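Uncharacterized protein (Mycobacterium vanbaalenii PYR-1, PDB 4XU6) binds diacylglycerol in the membrane as a homotrimeric bacterial homolog of the Insig proteins, built from six transmembrane helices. Local coordinates at residues A[59-71]-A[119-131]. Sequence-based numbering, arbitrary orientation.
Unlike the reference sequence in segment 119-131: Ala127 (reference Cys).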
loop_
_atom_site.group_PDB
_atom_site.type_symbol
_atom_site.label_atom_id
_atom_site.label_comp_id
_atom_site.label_asym_id
_atom_site.label_seq_id
_atom_site.Cartn_x
_atom_site.Cartn_y
_atom_site.Cartn_z
ATOM N N SER A 59 9.242 -8.116 24.254
ATOM C CA SER A 59 9.697 -9.506 24.327
ATOM C C SER A 59 10.259 -10.023 23.002
ATOM O O SER A 59 11.257 -10.743 22.983
ATOM C CB SER A 59 8.561 -10.419 24.798
ATOM O OG SER A 59 8.210 -10.135 26.143
ATOM N N LEU A 60 9.596 -9.677 21.902
ATOM C CA LEU A 60 10.024 -10.109 20.575
ATOM C C LEU A 60 11.297 -9.380 20.168
ATOM O O LEU A 60 12.175 -9.944 19.500
ATOM C CB LEU A 60 8.900 -9.873 19.550
ATOM C CG LEU A 60 7.697 -10.809 19.685
ATOM C CD1 LEU A 60 6.438 -10.247 18.995
ATOM C CD2 LEU A 60 8.024 -12.184 19.127
ATOM N N ALA A 61 11.412 -8.123 20.580
ATOM C CA ALA A 61 12.644 -7.385 20.346
ATOM C C ALA A 61 13.793 -8.054 21.103
ATOM O O ALA A 61 14.887 -8.237 20.570
ATOM C CB ALA A 61 12.490 -5.947 20.792
ATOM N N GLU A 62 13.540 -8.402 22.359
ATOM C CA GLU A 62 14.545 -9.101 23.166
ATOM C C GLU A 62 14.921 -10.445 22.531
ATOM O O GLU A 62 16.112 -10.769 22.401
ATOM C CB GLU A 62 14.030 -9.305 24.597
ATOM C CG GLU A 62 14.959 -10.148 25.485
ATOM C CD GLU A 62 16.234 -9.426 25.876
ATOM O OE1 GLU A 62 16.284 -8.182 25.762
ATOM O OE2 GLU A 62 17.191 -10.110 26.308
ATOM N N LEU A 63 13.908 -11.212 22.126
ATOM C CA LEU A 63 14.122 -12.499 21.455
ATOM C C LEU A 63 15.094 -12.394 20.277
ATOM O O LEU A 63 16.011 -13.216 20.142
ATOM C CB LEU A 63 12.790 -13.100 20.981
ATOM C CG LEU A 63 12.843 -14.354 20.092
ATOM C CD1 LEU A 63 13.553 -15.519 20.797
ATOM C CD2 LEU A 63 11.446 -14.776 19.627
ATOM N N ARG A 64 14.892 -11.390 19.423
ATOM C CA ARG A 64 15.756 -11.188 18.261
ATOM C C ARG A 64 17.221 -11.036 18.678
ATOM O O ARG A 64 18.122 -11.541 18.007
ATOM C CB ARG A 64 15.309 -9.959 17.443
ATOM C CG ARG A 64 16.283 -9.575 16.321
ATOM C CD ARG A 64 16.386 -10.720 15.316
ATOM N NE ARG A 64 17.315 -10.484 14.204
ATOM C CZ ARG A 64 18.586 -10.892 14.187
ATOM N NH1 ARG A 64 19.103 -11.519 15.240
ATOM N NH2 ARG A 64 19.347 -10.665 13.121
ATOM N N LEU A 65 17.454 -10.351 19.793
ATOM C CA LEU A 65 18.819 -10.142 20.271
ATOM C C LEU A 65 19.489 -11.425 20.792
ATOM O O LEU A 65 20.686 -11.435 21.089
ATOM C CB LEU A 65 18.862 -9.033 21.323
ATOM C CG LEU A 65 18.381 -7.661 20.837
ATOM C CD1 LEU A 65 18.423 -6.655 21.971
ATOM C CD2 LEU A 65 19.217 -7.181 19.648
ATOM N N HIS A 66 18.721 -12.503 20.892
ATOM C CA HIS A 66 19.278 -13.797 21.279
ATOM C C HIS A 66 19.436 -14.711 20.065
ATOM O O HIS A 66 19.907 -15.847 20.183
ATOM C CB HIS A 66 18.403 -14.459 22.349
ATOM C CG HIS A 66 18.456 -13.768 23.676
ATOM N ND1 HIS A 66 19.328 -14.142 24.675
ATOM C CD2 HIS A 66 17.756 -12.716 24.163
ATOM C CE1 HIS A 66 19.165 -13.353 25.722
ATOM N NE2 HIS A 66 18.216 -12.479 25.437
ATOM N N LEU A 67 19.044 -14.208 18.896
ATOM C CA LEU A 67 19.138 -14.976 17.658
ATOM C C LEU A 67 20.376 -14.508 16.895
ATOM O O LEU A 67 20.898 -13.424 17.177
ATOM C CB LEU A 67 17.852 -14.818 16.828
ATOM C CG LEU A 67 16.556 -15.272 17.512
ATOM C CD1 LEU A 67 15.343 -14.967 16.658
ATOM C CD2 LEU A 67 16.596 -16.762 17.846
ATOM N N PRO A 68 20.868 -15.328 15.942
ATOM C CA PRO A 68 22.166 -15.019 15.327
ATOM C C PRO A 68 22.243 -13.645 14.651
ATOM O O PRO A 68 21.265 -13.189 14.044
ATOM C CB PRO A 68 22.327 -16.123 14.272
ATOM C CG PRO A 68 21.490 -17.260 14.773
ATOM C CD PRO A 68 20.304 -16.592 15.422
ATOM N N ALA A 69 23.396 -13.002 14.807
ATOM C CA ALA A 69 23.797 -11.821 14.042
ATOM C C ALA A 69 22.788 -10.671 13.932
ATOM O O ALA A 69 22.366 -10.345 12.823
ATOM C CB ALA A 69 24.233 -12.245 12.651
ATOM N N PRO A 70 22.426 -10.041 15.068
ATOM C CA PRO A 70 21.582 -8.843 14.974
ATOM C C PRO A 70 22.262 -7.831 14.077
ATOM O O PRO A 70 23.481 -7.654 14.178
ATOM C CB PRO A 70 21.551 -8.321 16.412
ATOM C CG PRO A 70 21.799 -9.541 17.262
ATOM C CD PRO A 70 22.782 -10.355 16.465
ATOM N N ARG A 71 21.495 -7.193 13.200
ATOM C CA ARG A 71 22.076 -6.312 12.200
ATOM C C ARG A 71 22.442 -4.975 12.815
ATOM O O ARG A 71 21.628 -4.355 13.497
ATOM C CB ARG A 71 21.098 -6.119 11.039
ATOM C CG ARG A 71 20.831 -7.393 10.260
ATOM C CD ARG A 71 19.658 -7.208 9.301
ATOM N NE ARG A 71 18.411 -6.981 10.027
ATOM C CZ ARG A 71 17.246 -6.722 9.438
ATOM N NH1 ARG A 71 17.172 -6.649 8.113
ATOM N NH2 ARG A 71 16.164 -6.535 10.177
ATOM N N LEU A 119 12.313 -5.095 5.023
ATOM C CA LEU A 119 12.908 -4.755 6.317
ATOM C C LEU A 119 13.475 -5.927 7.104
ATOM O O LEU A 119 14.312 -5.736 7.993
ATOM C CB LEU A 119 11.852 -4.082 7.199
ATOM C CG LEU A 119 11.242 -2.784 6.701
ATOM C CD1 LEU A 119 10.143 -2.384 7.658
ATOM C CD2 LEU A 119 12.299 -1.700 6.620
ATOM N N GLY A 120 13.016 -7.134 6.805
ATOM C CA GLY A 120 13.315 -8.261 7.671
ATOM C C GLY A 120 14.518 -9.089 7.261
ATOM O O GLY A 120 15.062 -8.930 6.164
ATOM N N ASP A 121 14.939 -9.972 8.162
ATOM C CA ASP A 121 15.935 -10.981 7.821
ATOM C C ASP A 121 15.436 -12.346 8.289
ATOM O O ASP A 121 14.278 -12.474 8.686
ATOM C CB ASP A 121 17.315 -10.625 8.394
ATOM C CG ASP A 121 17.321 -10.489 9.917
ATOM O OD1 ASP A 121 16.255 -10.585 10.558
ATOM O OD2 ASP A 121 18.410 -10.266 10.483
ATOM N N GLY A 122 16.288 -13.366 8.231
ATOM C CA GLY A 122 15.884 -14.699 8.657
ATOM C C GLY A 122 15.404 -14.775 10.103
ATOM O O GLY A 122 14.312 -15.241 10.363
ATOM N N PRO A 123 16.239 -14.332 11.058
ATOM C CA PRO A 123 15.794 -14.327 12.458
ATOM C C PRO A 123 14.530 -13.487 12.688
ATOM O O PRO A 123 13.719 -13.853 13.533
ATOM C CB PRO A 123 16.979 -13.708 13.190
ATOM C CG PRO A 123 18.175 -14.174 12.364
ATOM C CD PRO A 123 17.685 -14.074 10.937
ATOM N N GLY A 124 14.374 -12.387 11.954
ATOM C CA GLY A 124 13.161 -11.582 12.038
ATOM C C GLY A 124 11.924 -12.358 11.625
ATOM O O GLY A 124 10.864 -12.248 12.244
ATOM N N ALA A 125 12.049 -13.156 10.572
ATOM C CA ALA A 125 10.952 -14.017 10.163
ATOM C C ALA A 125 10.662 -15.067 11.236
ATOM O O ALA A 125 9.517 -15.445 11.440
ATOM C CB ALA A 125 11.252 -14.678 8.831
ATOM N N ALA A 126 11.707 -15.541 11.914
ATOM C CA ALA A 126 11.532 -16.532 12.974
ATOM C C ALA A 126 10.684 -15.952 14.108
ATOM O O ALA A 126 9.748 -16.587 14.586
ATOM C CB ALA A 126 12.895 -17.007 13.498
ATOM N N ALA A 127 11.028 -14.741 14.530
ATOM C CA ALA A 127 10.256 -14.023 15.540
ATOM C C ALA A 127 8.828 -13.818 15.035
ATOM O O ALA A 127 7.860 -13.988 15.782
ATOM C CB ALA A 127 10.920 -12.681 15.851
ATOM N N GLY A 128 8.707 -13.467 13.759
ATOM C CA GLY A 128 7.403 -13.351 13.122
ATOM C C GLY A 128 6.561 -14.615 13.237
ATOM O O GLY A 128 5.377 -14.546 13.560
ATOM N N VAL A 129 7.167 -15.773 12.989
ATOM C CA VAL A 129 6.439 -17.039 13.078
ATOM C C VAL A 129 5.996 -17.342 14.514
ATOM O O VAL A 129 4.877 -17.809 14.740
ATOM C CB VAL A 129 7.274 -18.234 12.529
ATOM C CG1 VAL A 129 6.592 -19.561 12.856
ATOM C CG2 VAL A 129 7.455 -18.109 11.026
ATOM N N VAL A 130 6.879 -17.083 15.474
ATOM C CA VAL A 130 6.567 -17.313 16.886
ATOM C C VAL A 130 5.261 -16.620 17.321
ATOM O O VAL A 130 4.373 -17.257 17.885
ATOM C CB VAL A 130 7.740 -16.887 17.801
ATOM C CG1 VAL A 130 7.331 -16.937 19.268
ATOM C CG2 VAL A 130 8.961 -17.784 17.559
ATOM N N ILE A 131 5.143 -15.328 17.028
ATOM C CA ILE A 131 3.960 -14.559 17.418
ATOM C C ILE A 131 2.765 -14.793 16.472
ATOM O O ILE A 131 1.605 -14.671 16.878
ATOM C CB ILE A 131 4.304 -13.047 17.584
ATOM C CG1 ILE A 131 3.151 -12.292 18.268
ATOM C CG2 ILE A 131 4.668 -12.422 16.237
ATOM C CD1 ILE A 131 2.957 -12.683 19.723
HETATM O O HOH W 1 15.452 -8.918 12.589
#
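Arg64 and Arg71 converge on the carboxylate of Asp121, forming a salt-bridge network where two roughly antiparallel transmembrane helices of the Insig-family bundle, 48-64 and 122-144, meet at one end. Arg64 NH2 donates to the syn side of Asp121 OD2 at 2.8 Å, with a fairly bent N-H...O angle of 148°. Arg71 instead lays its guanidinium face over the carboxylate, so its NE, 3.3 Å from Asp121 OD2, pairs by charge alone. Its end-on nitrogens NH1 and NH2 both grip Leu119 O, the NH2 bond lying in the carbonyl plane, while Glu180 of helix 164-184 forms a salt bridge with NH2. Asp suits the N-cap of helix 122-144: with chi1 at 59°, its short side chain folds back and OD1 accepts from Gly124 N at 3.0 Å. A water links the same OD1 to Arg64 NE. Arg64 also donates to Pro68 O and Ala69 O, tying the loop back to its own helix; these carbonyls and the carboxylate hold the guanidinium in place beside Asp121. Pro123, well placed in a first helical turn because it needs no N-H partner there, sets CB 3.3 Å above the centre of the Arg64 guanidinium. Leu67 slides past the same proline, their CB atoms 3.9 Å apart. Deeper in the membrane, the CD2 methyls of Leu60 and Leu63 meet Ala127, which replaces the reference cysteine, and Leu60 CD1 reaches Ile131 CB at 3.8 Å.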